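2-hydroxymethyl glutarate dehydrogenase (PDB 3CKY) catalyses the NAD-dependent interconversion of 2-formylglutarate and (S)-2-hydroxymethylglutarate, a step of nicotinate fermentation, and works as a homotetramer. Local coordinates at the interface of chains A and B. Numbering follows the deposited sequence. Chains: chain A/B, 2-hydroxymethyl glutarate dehydrogenase.

The interface of chains A and B. Residues chain A 271, 274-275, 288, 291-292; chain B 291-292.
Two copies of helix 286-293 meet across a two-fold axis in this part of the A–B interface, joined by methionine packing on one side and water-bridged glutamines on the other. The side chain of B:Met292 sets off with CG anti to the backbone N (chi1 -165°), runs straight to the sulfur and bends only at chi3 (-56°). Its thioether SD thereby lies 3.6 Å from CA of A:Gly271, where no side chain intervenes, while CG passes 3.9 Å from CG of A:Met275, the two methionines crossing obliquely. The bend brings the terminal methyl CE to within 3.3 Å of CE of A:Met292, a contact tighter than usual van der Waals packing between the two-fold-related methionines. An alanine in place of B:Met292 would remove CG, SD and CE, and with them the packing on A:Gly271, A:Met275 and A:Met292, and would probably loosen the seam.

A:Gln291 and B:Gln291 are extended and reach toward each other tip to tip, their amide planes turned 69° apart, yet water rather than a direct bond connects them. Water 1 takes a hydrogen bond from NE2 of each glutamine. NE2 of A:Gln291 also donates almost straight to water 3 (2.9 Å), which bonds to the B:Gln291 carbonyl O; water 2 likewise links NE2 of B:Gln291 to the backbone O of A:Gln291.

The patch joins the C-terminal helical regions, with A:Gly271 and A:Ala274 lying in the last turn of helix 260-274; its centre lies about 26 Å from A:Lys174, the active-site lysine, suggesting a role in assembly rather than catalysis.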
ATOM      1  N   GLY A 271       2.409 -11.395   2.868  1.00 38.29           N
ATOM      2  CA  GLY A 271       3.779 -11.773   3.187  1.00 38.41           C
ATOM      3  C   GLY A 271       3.851 -12.801   4.313  1.00 38.23           C
ATOM      4  O   GLY A 271       4.561 -13.794   4.212  1.00 37.97           O
ATOM      5  N   ALA A 274       2.673 -16.023   3.026  1.00 38.98           N
ATOM      6  CA  ALA A 274       3.751 -16.583   2.212  1.00 39.06           C
ATOM      7  C   ALA A 274       4.806 -17.294   3.070  1.00 39.14           C
ATOM      8  O   ALA A 274       5.412 -18.271   2.634  1.00 38.66           O
ATOM      9  CB  ALA A 274       4.400 -15.497   1.371  1.00 38.70           C
ATOM     10  N   MET A 275       4.999 -16.799   4.294  1.00 39.30           N
ATOM     11  CA  MET A 275       5.918 -17.395   5.256  1.00 39.69           C
ATOM     12  C   MET A 275       5.313 -18.567   6.058  1.00 39.61           C
ATOM     13  O   MET A 275       5.971 -19.126   6.940  1.00 39.43           O
ATOM     14  CB  MET A 275       6.432 -16.324   6.209  1.00 39.37           C
ATOM     15  CG  MET A 275       7.313 -15.281   5.531  1.00 40.51           C
ATOM     16  SD  MET A 275       7.680 -13.922   6.654  1.00 41.75           S
ATOM     17  CE  MET A 275       8.593 -14.778   7.944  1.00 38.22           C
ATOM     18  N   VAL A 288       7.289 -11.022   9.593  1.00 41.47           N
ATOM     19  CA  VAL A 288       7.676 -10.557   8.267  1.00 41.57           C
ATOM     20  C   VAL A 288       8.875  -9.633   8.399  1.00 41.78           C
ATOM     21  O   VAL A 288       9.929  -9.859   7.788  1.00 41.84           O
ATOM     22  CB  VAL A 288       6.493  -9.817   7.547  1.00 41.66           C
ATOM     23  CG1 VAL A 288       6.981  -9.092   6.296  1.00 40.37           C
ATOM     24  CG2 VAL A 288       5.352 -10.809   7.218  1.00 40.40           C
ATOM     25  N   GLN A 291      12.142 -11.372  10.311  1.00 42.17           N
ATOM     26  CA  GLN A 291      12.951 -12.197   9.425  1.00 42.56           C
ATOM     27  C   GLN A 291      13.815 -11.373   8.460  1.00 42.57           C
ATOM     28  O   GLN A 291      14.973 -11.727   8.199  1.00 43.24           O
ATOM     29  CB  GLN A 291      12.076 -13.180   8.636  1.00 42.32           C
ATOM     30  CG  GLN A 291      12.869 -13.953   7.563  1.00 42.69           C
ATOM     31  CD  GLN A 291      12.107 -15.124   6.990  1.00 43.06           C
ATOM     32  OE1 GLN A 291      11.686 -16.013   7.734  1.00 45.47           O
ATOM     33  NE2 GLN A 291      11.925 -15.142   5.664  1.00 42.18           N
ATOM     34  N   MET A 292      13.250 -10.310   7.907  1.00 42.39           N
ATOM     35  CA  MET A 292      13.932  -9.527   6.881  1.00 42.66           C
ATOM     36  C   MET A 292      15.062  -8.670   7.470  1.00 43.09           C
ATOM     37  O   MET A 292      16.080  -8.452   6.810  1.00 43.03           O
ATOM     38  CB  MET A 292      12.913  -8.635   6.170  1.00 42.64           C
ATOM     39  CG  MET A 292      13.409  -7.925   4.910  1.00 42.33           C
ATOM     40  SD  MET A 292      12.115  -6.882   4.196  1.00 41.91           S
ATOM     41  CE  MET A 292      10.834  -8.093   3.890  1.00 40.02           C
TER
ATOM     42  N   GLN B 291      13.206 -14.664  -0.893  1.00 42.38           N
ATOM     43  CA  GLN B 291      13.443 -15.116   0.473  1.00 42.37           C
ATOM     44  C   GLN B 291      12.136 -15.301   1.228  1.00 42.46           C
ATOM     45  O   GLN B 291      11.993 -16.263   2.003  1.00 41.87           O
ATOM     46  CB  GLN B 291      14.351 -14.143   1.241  1.00 42.13           C
ATOM     47  CG  GLN B 291      14.531 -14.540   2.703  1.00 42.78           C
ATOM     48  CD  GLN B 291      15.635 -13.774   3.411  1.00 42.70           C
ATOM     49  OE1 GLN B 291      16.808 -13.946   3.101  1.00 43.55           O
ATOM     50  NE2 GLN B 291      15.261 -12.943   4.385  1.00 42.65           N
ATOM     51  N   MET B 292      11.193 -14.374   1.014  1.00 42.54           N
ATOM     52  CA  MET B 292       9.927 -14.392   1.743  1.00 42.53           C
ATOM     53  C   MET B 292       8.971 -15.497   1.285  1.00 42.63           C
ATOM     54  O   MET B 292       8.287 -16.105   2.109  1.00 42.89           O
ATOM     55  CB  MET B 292       9.234 -13.051   1.627  1.00 42.33           C
ATOM     56  CG  MET B 292       8.121 -12.866   2.630  1.00 42.32           C
ATOM     57  SD  MET B 292       7.249 -11.317   2.423  1.00 42.25           S
ATOM     58  CE  MET B 292       8.581 -10.121   2.533  1.00 40.09           C
TER
HETATM   59  O   HOH W   1      12.343 -12.556   4.500  1.00 54.22           O
HETATM   60  O   HOH W   2      17.253 -11.632   5.858  1.00 59.23           O
HETATM   61  O   HOH W   3      10.481 -17.233   4.316  1.00 66.02           O